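Local coordinates for BDI_3064 protein (Parabacteroides distasonis ATCC 8503, PDB 5Z06) that hydrolyses linear beta-1,2-glucan and beta-1,2-glucooligosaccharides of four or more glucose units from the non-reducing end, releasing sophorose, at residues A[4-8]-A[77-82]; A[303-307]-A[373-377]; A[483-487]-A[699-703]. One frame throughout, in Å; residues are numbered along the deposited sequence.

In the fold
The three contacts follow one another along the chain, each closing before the next opens. Contact 1 joins the N-terminal end of the model to the loop between strands 65-71 and 86-93, in the beta-rich part that holds the calcium ion; the side chain of Asp7 lies about 13 Å from that ion. Contact 2 pairs two turns beside strand 320-322 and helix 344-360; its centre is about 18 Å from that of contact 1, with nearest atoms about 7 Å apart. Contact 3 brings the C-terminal end of the model onto helix 485-490, across the chain's centre from contact 1; its centre is about 47 Å from that of contact 1 and about 37 Å from that of contact 2.

Contact 1 (A[4-8]-A[77-82]); sequences KPYDY and GNDFFR
Segment 4-8 is extended throughout, while segment 77-82 starts at Gly77 (phi/psi 72/3°), passes through Asn78 (-90/88°) and Asp79 (-127/-23°) and is extended from Phe80 to Arg82; their end-to-end directions lie 82° apart. They meet in a single beta bridge between Tyr6 and Phe81, with CA atoms 4.4 Å apart. Tyr6 N donates to Phe80 O at 2.8 Å, and Arg82 N to Tyr6 O at 2.9 Å. Two CA-H...O contacts share the acceptors of these bonds, Pro5 CA to Phe80 O at 3.5 Å and Phe81 CA to Tyr6 O at 3.1 Å. One water extends the pairing, 3.0 Å from Tyr8 N and 2.8 Å from Arg82 O. Segment 4-8 runs on into strand 9-11 of the calcium-holding beta-rich region.

Phe81 (chi1 m) places its CD1 3.6 Å from Tyr6 CB and receives the edge of Tyr8 (chi1 t) on its face, a T-shaped pair with centroids 5.1 Å apart and planes at 72°. Tyr6 (chi1 m) lays its ring over Asn78, CE2 to CG 3.8 Å; its hydroxyl bonds to Gly316 O, and Asn78 ND2 to Pro315 O. Pro5 packs its CB 3.9 Å from Arg82 CG.

Asp7 (chi1 m) and Arg82 (chi1 m, chi2 t) form a salt bridge, OD1 to NE 2.9 Å. Asp7 OD2 also meets Arg238 and Tyr264, and Arg82 reaches Asp216 and Tyr264, so both charges belong to a wider polar network with residues flanking the sheet of strands 219-225, 232-237, 254-262 and 275-278.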
loop_
_atom_site.group_PDB
_atom_site.type_symbol
_atom_site.label_atom_id
_atom_site.label_comp_id
_atom_site.label_asym_id
_atom_site.label_seq_id
_atom_site.Cartn_x
_atom_site.Cartn_y
_atom_site.Cartn_z
ATOM N N LYS A 4 12.645 -12.094 5.513
ATOM C CA LYS A 4 12.332 -12.145 6.989
ATOM C C LYS A 4 10.961 -12.769 7.248
ATOM O O LYS A 4 10.016 -12.516 6.508
ATOM C CB LYS A 4 12.364 -10.750 7.661
ATOM C CG LYS A 4 13.663 -10.384 8.378
ATOM C CD LYS A 4 14.545 -9.467 7.544
ATOM C CE LYS A 4 15.769 -9.022 8.335
ATOM N NZ LYS A 4 16.434 -7.873 7.667
ATOM N N PRO A 5 10.846 -13.577 8.312
ATOM C CA PRO A 5 9.519 -14.095 8.592
ATOM C C PRO A 5 8.676 -13.104 9.414
ATOM O O PRO A 5 9.157 -12.456 10.356
ATOM C CB PRO A 5 9.810 -15.392 9.355
ATOM C CG PRO A 5 11.129 -15.150 10.024
ATOM C CD PRO A 5 11.870 -14.122 9.228
ATOM N N TYR A 6 7.420 -12.986 9.032
ATOM C CA TYR A 6 6.436 -12.321 9.881
ATOM C C TYR A 6 5.963 -13.245 11.012
ATOM O O TYR A 6 6.092 -14.476 10.952
ATOM C CB TYR A 6 5.236 -11.893 9.054
ATOM C CG TYR A 6 5.539 -10.728 8.150
ATOM C CD1 TYR A 6 5.582 -9.437 8.655
ATOM C CD2 TYR A 6 5.774 -10.915 6.790
ATOM C CE1 TYR A 6 5.844 -8.361 7.836
ATOM C CE2 TYR A 6 6.025 -9.842 5.955
ATOM C CZ TYR A 6 6.066 -8.566 6.488
ATOM O OH TYR A 6 6.339 -7.496 5.683
ATOM N N ASP A 7 5.428 -12.641 12.052
ATOM C CA ASP A 7 4.542 -13.373 12.927
ATOM C C ASP A 7 3.166 -13.346 12.279
ATOM O O ASP A 7 2.755 -12.320 11.722
ATOM C CB ASP A 7 4.527 -12.738 14.294
ATOM C CG ASP A 7 5.888 -12.695 14.908
ATOM O OD1 ASP A 7 6.615 -13.712 14.818
ATOM O OD2 ASP A 7 6.218 -11.642 15.477
ATOM N N TYR A 8 2.480 -14.482 12.325
ATOM C CA TYR A 8 1.104 -14.580 11.854
ATOM C C TYR A 8 0.177 -14.073 12.962
ATOM O O TYR A 8 -0.168 -14.792 13.925
ATOM C CB TYR A 8 0.818 -16.003 11.491
ATOM C CG TYR A 8 -0.458 -16.218 10.755
ATOM C CD1 TYR A 8 -0.484 -16.210 9.368
ATOM C CD2 TYR A 8 -1.638 -16.493 11.432
ATOM C CE1 TYR A 8 -1.651 -16.460 8.685
ATOM C CE2 TYR A 8 -2.812 -16.731 10.745
ATOM C CZ TYR A 8 -2.812 -16.710 9.379
ATOM O OH TYR A 8 -3.970 -16.956 8.693
ATOM N N GLY A 77 1.908 -9.937 -0.053
ATOM C CA GLY A 77 3.305 -10.286 0.200
ATOM C C GLY A 77 3.654 -10.748 1.609
ATOM O O GLY A 77 4.832 -11.005 1.881
ATOM N N ASN A 78 2.654 -10.862 2.500
ATOM C CA ASN A 78 2.839 -11.446 3.836
ATOM C C ASN A 78 2.569 -12.934 3.657
ATOM O O ASN A 78 1.427 -13.412 3.757
ATOM C CB ASN A 78 1.908 -10.842 4.904
ATOM C CG ASN A 78 2.287 -9.427 5.304
ATOM O OD1 ASN A 78 2.225 -9.083 6.481
ATOM N ND2 ASN A 78 2.628 -8.591 4.330
ATOM N N ASP A 79 3.640 -13.634 3.318
ATOM C CA ASP A 79 3.601 -15.044 2.919
ATOM C C ASP A 79 4.555 -15.906 3.708
ATOM O O ASP A 79 4.350 -17.102 3.779
ATOM C CB ASP A 79 3.949 -15.161 1.423
ATOM C CG ASP A 79 3.074 -14.266 0.554
ATOM O OD1 ASP A 79 1.840 -14.267 0.772
ATOM O OD2 ASP A 79 3.610 -13.541 -0.326
ATOM N N PHE A 80 5.595 -15.299 4.274
ATOM C CA PHE A 80 6.609 -15.995 5.014
ATOM C C PHE A 80 6.458 -15.643 6.472
ATOM O O PHE A 80 6.467 -14.480 6.838
ATOM C CB PHE A 80 7.987 -15.598 4.501
ATOM C CG PHE A 80 8.189 -15.930 3.056
ATOM C CD1 PHE A 80 8.276 -17.259 2.647
ATOM C CD2 PHE A 80 8.245 -14.926 2.091
ATOM C CE1 PHE A 80 8.444 -17.584 1.308
ATOM C CE2 PHE A 80 8.420 -15.245 0.754
ATOM C CZ PHE A 80 8.517 -16.574 0.361
ATOM N N PHE A 81 6.315 -16.678 7.286
ATOM C CA PHE A 81 6.024 -16.567 8.695
ATOM C C PHE A 81 6.922 -17.523 9.455
ATOM O O PHE A 81 7.410 -18.524 8.924
ATOM C CB PHE A 81 4.556 -16.912 8.989
ATOM C CG PHE A 81 3.567 -16.048 8.262
ATOM C CD1 PHE A 81 3.127 -14.843 8.810
ATOM C CD2 PHE A 81 3.081 -16.426 7.014
ATOM C CE1 PHE A 81 2.216 -14.040 8.129
ATOM C CE2 PHE A 81 2.170 -15.622 6.330
ATOM C CZ PHE A 81 1.738 -14.434 6.889
ATOM N N ARG A 82 7.114 -17.205 10.717
ATOM C CA ARG A 82 7.767 -18.104 11.643
ATOM C C ARG A 82 6.870 -19.300 11.784
ATOM O O ARG A 82 5.640 -19.167 11.744
ATOM C CB ARG A 82 7.919 -17.447 12.999
ATOM C CG ARG A 82 8.837 -16.267 13.011
ATOM C CD ARG A 82 9.041 -15.839 14.429
ATOM N NE ARG A 82 9.410 -14.433 14.544
ATOM C CZ ARG A 82 10.632 -13.910 14.368
ATOM N NH1 ARG A 82 11.690 -14.650 14.030
ATOM N NH2 ARG A 82 10.792 -12.611 14.543
HETATM O O HOH W 1 3.995 -17.073 12.751
#

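Contact 2 (A[303-307]-A[373-377])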
loop_
_atom_site.group_PDB
_atom_site.type_symbol
_atom_site.label_atom_id
_atom_site.label_comp_id
_atom_site.label_asym_id
_atom_site.label_seq_id
_atom_site.Cartn_x
_atom_site.Cartn_y
_atom_site.Cartn_z
ATOM N N ALA A 303 13.258 1.810 0.611
ATOM C CA ALA A 303 13.680 0.994 -0.518
ATOM C C ALA A 303 14.239 -0.333 -0.037
ATOM O O ALA A 303 14.804 -0.428 1.055
ATOM C CB ALA A 303 14.729 1.703 -1.349
ATOM N N GLU A 304 14.035 -1.364 -0.851
ATOM C CA GLU A 304 14.776 -2.603 -0.704
ATOM C C GLU A 304 16.239 -2.167 -0.788
ATOM O O GLU A 304 16.618 -1.565 -1.787
ATOM C CB GLU A 304 14.367 -3.581 -1.823
ATOM C CG GLU A 304 14.915 -4.982 -1.728
ATOM C CD GLU A 304 16.405 -5.028 -1.851
ATOM O OE1 GLU A 304 16.924 -4.565 -2.903
ATOM O OE2 GLU A 304 17.061 -5.499 -0.891
ATOM N N PRO A 305 17.044 -2.410 0.282
ATOM C CA PRO A 305 18.394 -1.801 0.385
ATOM C C PRO A 305 19.424 -2.271 -0.637
ATOM O O PRO A 305 20.326 -1.526 -0.956
ATOM C CB PRO A 305 18.851 -2.148 1.812
ATOM C CG PRO A 305 18.010 -3.307 2.218
ATOM C CD PRO A 305 16.697 -3.155 1.507
ATOM N N ASN A 306 19.296 -3.474 -1.174
ATOM C CA ASN A 306 20.341 -3.979 -2.077
ATOM C C ASN A 306 20.171 -3.340 -3.434
ATOM O O ASN A 306 21.118 -2.819 -3.994
ATOM C CB ASN A 306 20.333 -5.502 -2.132
ATOM C CG ASN A 306 20.562 -6.127 -0.765
ATOM O OD1 ASN A 306 21.684 -6.465 -0.405
ATOM N ND2 ASN A 306 19.498 -6.247 0.019
ATOM N N SER A 307 18.933 -3.294 -3.911
ATOM C CA SER A 307 18.601 -2.701 -5.222
ATOM C C SER A 307 18.433 -1.192 -5.188
ATOM O O SER A 307 18.644 -0.518 -6.199
ATOM C CB SER A 307 17.292 -3.297 -5.755
ATOM O OG SER A 307 16.232 -3.081 -4.832
ATOM N N ASP A 373 13.682 -9.959 -7.145
ATOM C CA ASP A 373 14.236 -10.077 -5.818
ATOM C C ASP A 373 15.425 -9.131 -5.817
ATOM O O ASP A 373 16.394 -9.336 -6.540
ATOM C CB ASP A 373 14.612 -11.538 -5.505
ATOM C CG ASP A 373 15.122 -11.730 -4.095
ATOM O OD1 ASP A 373 15.851 -10.864 -3.573
ATOM O OD2 ASP A 373 14.816 -12.773 -3.505
ATOM N N GLY A 374 15.322 -8.084 -5.002
ATOM C CA GLY A 374 16.332 -7.042 -4.917
ATOM C C GLY A 374 17.695 -7.515 -4.472
ATOM O O GLY A 374 18.680 -6.885 -4.770
ATOM N N THR A 375 17.742 -8.621 -3.746
ATOM C CA THR A 375 18.979 -9.195 -3.273
ATOM C C THR A 375 19.656 -10.057 -4.319
ATOM O O THR A 375 20.831 -10.315 -4.197
ATOM C CB THR A 375 18.742 -10.071 -2.022
ATOM O OG1 THR A 375 17.899 -11.179 -2.353
ATOM C CG2 THR A 375 18.091 -9.263 -0.893
ATOM N N THR A 376 18.920 -10.535 -5.323
ATOM C CA THR A 376 19.502 -11.449 -6.330
ATOM C C THR A 376 19.443 -11.015 -7.802
ATOM O O THR A 376 20.169 -11.576 -8.618
ATOM C CB THR A 376 18.853 -12.833 -6.238
ATOM O OG1 THR A 376 17.492 -12.769 -6.704
ATOM C CG2 THR A 376 18.906 -13.360 -4.804
ATOM N N GLY A 377 18.577 -10.055 -8.147
ATOM C CA GLY A 377 18.324 -9.713 -9.540
ATOM C C GLY A 377 17.408 -10.714 -10.233
ATOM O O GLY A 377 17.137 -10.573 -11.435
#
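Between these two segments there are no hydrogen bonds; the side-chain bonds described here lie within each one. In 303-307 the carboxylate of Glu304 folds back over the turn that follows it. OE1 accepts from Ser307 N at 2.6 Å and from Ser307 OG at 2.5 Å, while OE2 accepts from Asn306 N at 3.0 Å and from Asn306 ND2 at 2.7 Å. In 373-377 Asp373 plays the comparable part: OD1 accepts from Thr375 N at 2.9 Å and from Thr375 OG1 at a very short 2.4 Å. The carbonyl of Asp373 receives Thr376 N at 3.0 Å and Gly377 N at 2.8 Å, and the positive phi of Gly377 (78°) belongs to the end of this turn.

Between the segments the contacts are van der Waals. Gly374 presents its CA to the carboxylate, 3.2 Å from Glu304 OE1; an ideal CB there would fall 2.0 Å from that oxygen, so the close approach depends on the missing side chain. Gly374 O rests 3.4 Å from Asn306 CB. Thr375 CG2 lies 3.5 Å from Asn306 ND2 and 3.9 Å from Glu304 OE2, closing the outer side.

Around the pair, Glu304 and Ser307 touch Ile321 of strand 320-322, Ser307 also meets Phe357 of helix 344-360, and the backbone of Gly374 is hydrogen-bonded to Asp319. An Asx turn at Asp373-Thr375 opens the 373-377 turn at the end of strand 371-373, which packs through Gly374 against the Glu304-Ser307 turn in the loop between helix 284-297 and strand 313-314.

Contact 3 (A[483-487]-A[699-703])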
loop_
_atom_site.group_PDB
_atom_site.type_symbol
_atom_site.label_atom_id
_atom_site.label_comp_id
_atom_site.label_asym_id
_atom_site.label_seq_id
_atom_site.Cartn_x
_atom_site.Cartn_y
_atom_site.Cartn_z
ATOM N N PRO A 483 5.259 3.889 -35.167
ATOM C CA PRO A 483 4.286 4.754 -34.500
ATOM C C PRO A 483 2.818 4.396 -34.797
ATOM O O PRO A 483 1.929 4.723 -34.004
ATOM C CB PRO A 483 4.656 6.158 -35.003
ATOM C CG PRO A 483 5.418 5.941 -36.256
ATOM C CD PRO A 483 6.177 4.667 -36.030
ATOM N N GLU A 484 2.569 3.699 -35.908
ATOM C CA GLU A 484 1.217 3.208 -36.244
ATOM C C GLU A 484 0.643 2.285 -35.187
ATOM O O GLU A 484 -0.574 2.196 -35.053
ATOM C CB GLU A 484 1.169 2.513 -37.627
ATOM C CG GLU A 484 1.011 3.450 -38.831
ATOM C CD GLU A 484 2.266 4.234 -39.189
ATOM O OE1 GLU A 484 3.366 3.926 -38.670
ATOM O OE2 GLU A 484 2.161 5.175 -40.011
ATOM N N MET A 485 1.520 1.593 -34.461
ATOM C CA MET A 485 1.130 0.715 -33.369
ATOM C C MET A 485 0.330 1.417 -32.280
ATOM O O MET A 485 -0.461 0.776 -31.587
ATOM C CB MET A 485 2.364 0.063 -32.767
ATOM C CG MET A 485 3.134 -0.777 -33.765
ATOM S SD MET A 485 2.243 -2.284 -34.145
ATOM C CE MET A 485 2.696 -2.507 -35.870
ATOM N N TYR A 486 0.546 2.721 -32.130
ATOM C CA TYR A 486 -0.295 3.546 -31.295
ATOM C C TYR A 486 -1.772 3.479 -31.695
ATOM O O TYR A 486 -2.633 3.439 -30.822
ATOM C CB TYR A 486 0.153 5.000 -31.332
ATOM C CG TYR A 486 -0.673 5.865 -30.421
ATOM C CD1 TYR A 486 -0.328 6.032 -29.078
ATOM C CD2 TYR A 486 -1.821 6.510 -30.896
ATOM C CE1 TYR A 486 -1.088 6.842 -28.245
ATOM C CE2 TYR A 486 -2.595 7.298 -30.067
ATOM C CZ TYR A 486 -2.223 7.459 -28.743
ATOM O OH TYR A 486 -3.001 8.221 -27.936
ATOM N N TYR A 487 -2.071 3.469 -32.990
ATOM C CA TYR A 487 -3.484 3.383 -33.444
ATOM C C TYR A 487 -3.979 1.974 -33.641
ATOM O O TYR A 487 -5.138 1.689 -33.383
ATOM C CB TYR A 487 -3.719 4.219 -34.715
ATOM C CG TYR A 487 -3.585 5.681 -34.415
ATOM C CD1 TYR A 487 -4.568 6.346 -33.692
ATOM C CD2 TYR A 487 -2.438 6.383 -34.767
ATOM C CE1 TYR A 487 -4.440 7.686 -33.375
ATOM C CE2 TYR A 487 -2.311 7.717 -34.465
ATOM C CZ TYR A 487 -3.320 8.357 -33.769
ATOM O OH TYR A 487 -3.200 9.671 -33.454
ATOM N N LYS A 699 6.722 11.425 -34.134
ATOM C CA LYS A 699 6.288 10.358 -35.020
ATOM C C LYS A 699 4.821 10.039 -34.829
ATOM O O LYS A 699 4.118 9.817 -35.804
ATOM C CB LYS A 699 7.104 9.086 -34.814
ATOM C CG LYS A 699 8.517 9.154 -35.339
ATOM C CD LYS A 699 9.230 7.850 -35.027
ATOM C CE LYS A 699 10.666 7.900 -35.489
ATOM N NZ LYS A 699 11.290 6.609 -35.131
ATOM N N ILE A 700 4.360 9.994 -33.580
ATOM C CA ILE A 700 2.980 9.597 -33.335
ATOM C C ILE A 700 2.067 10.712 -33.797
ATOM O O ILE A 700 1.085 10.458 -34.486
ATOM C CB ILE A 700 2.703 9.240 -31.864
ATOM C CG1 ILE A 700 3.470 7.975 -31.475
ATOM C CG2 ILE A 700 1.211 8.992 -31.664
ATOM C CD1 ILE A 700 3.661 7.802 -29.984
ATOM N N GLN A 701 2.406 11.935 -33.423
ATOM C CA GLN A 701 1.591 13.105 -33.772
ATOM C C GLN A 701 1.587 13.444 -35.262
ATOM O O GLN A 701 0.686 14.124 -35.719
ATOM C CB GLN A 701 2.038 14.320 -32.962
ATOM C CG GLN A 701 1.804 14.149 -31.459
ATOM C CD GLN A 701 1.984 15.419 -30.678
ATOM O OE1 GLN A 701 1.361 15.609 -29.638
ATOM N NE2 GLN A 701 2.847 16.294 -31.166
ATOM N N SER A 702 2.573 12.973 -36.017
ATOM C CA SER A 702 2.627 13.218 -37.459
ATOM C C SER A 702 1.771 12.243 -38.294
ATOM O O SER A 702 1.552 12.492 -39.472
ATOM C CB SER A 702 4.072 13.164 -37.952
ATOM O OG SER A 702 4.517 11.816 -37.989
ATOM N N ILE A 703 1.299 11.144 -37.711
ATOM C CA ILE A 703 0.458 10.174 -38.449
ATOM C C ILE A 703 -0.809 10.855 -38.961
ATOM O O ILE A 703 -1.425 11.614 -38.222
ATOM C CB ILE A 703 0.085 8.965 -37.560
ATOM C CG1 ILE A 703 1.331 8.116 -37.294
ATOM C CG2 ILE A 703 -1.002 8.091 -38.199
ATOM C CD1 ILE A 703 1.198 7.247 -36.078
HETATM O O HOH W 2 -1.330 11.132 -34.236
#
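Pro483 and Ile703 are the main bumps. Pro483 fits against Ile703 and the last turn of helix 691-702, its CB 3.8 Å from Lys699 CB, 4.1 Å from Ile700 CG1 and 3.8 Å from Ile703 CD1. In return, the tip of Ile703 enters the hollow lined by Pro483, the backbone of Glu484 and the ring of Tyr487: CD1 lies 3.3 Å from Pro483 O, 3.8 Å from Glu484 N and 3.9 Å from Tyr487 CE2, near the plane of that ring. Ile700 instead lays its CG2 over the face of Tyr486, 4.1 Å from the ring centroid, a CH-pi contact. A water fills the gap beside these apolar surfaces, 2.5 Å from both Tyr487 OH and Ile700 O.

The tyrosine hydroxyls have partners elsewhere: Tyr486 OH bonds to Asp551 OD2, Tyr487 OH to Lys552 N. Deeper in, Tyr486 and Ile700 both touch Met471 of helix 467-475 and Phe549, so helix 485-490 and the end of helix 691-702 pack together against that helix.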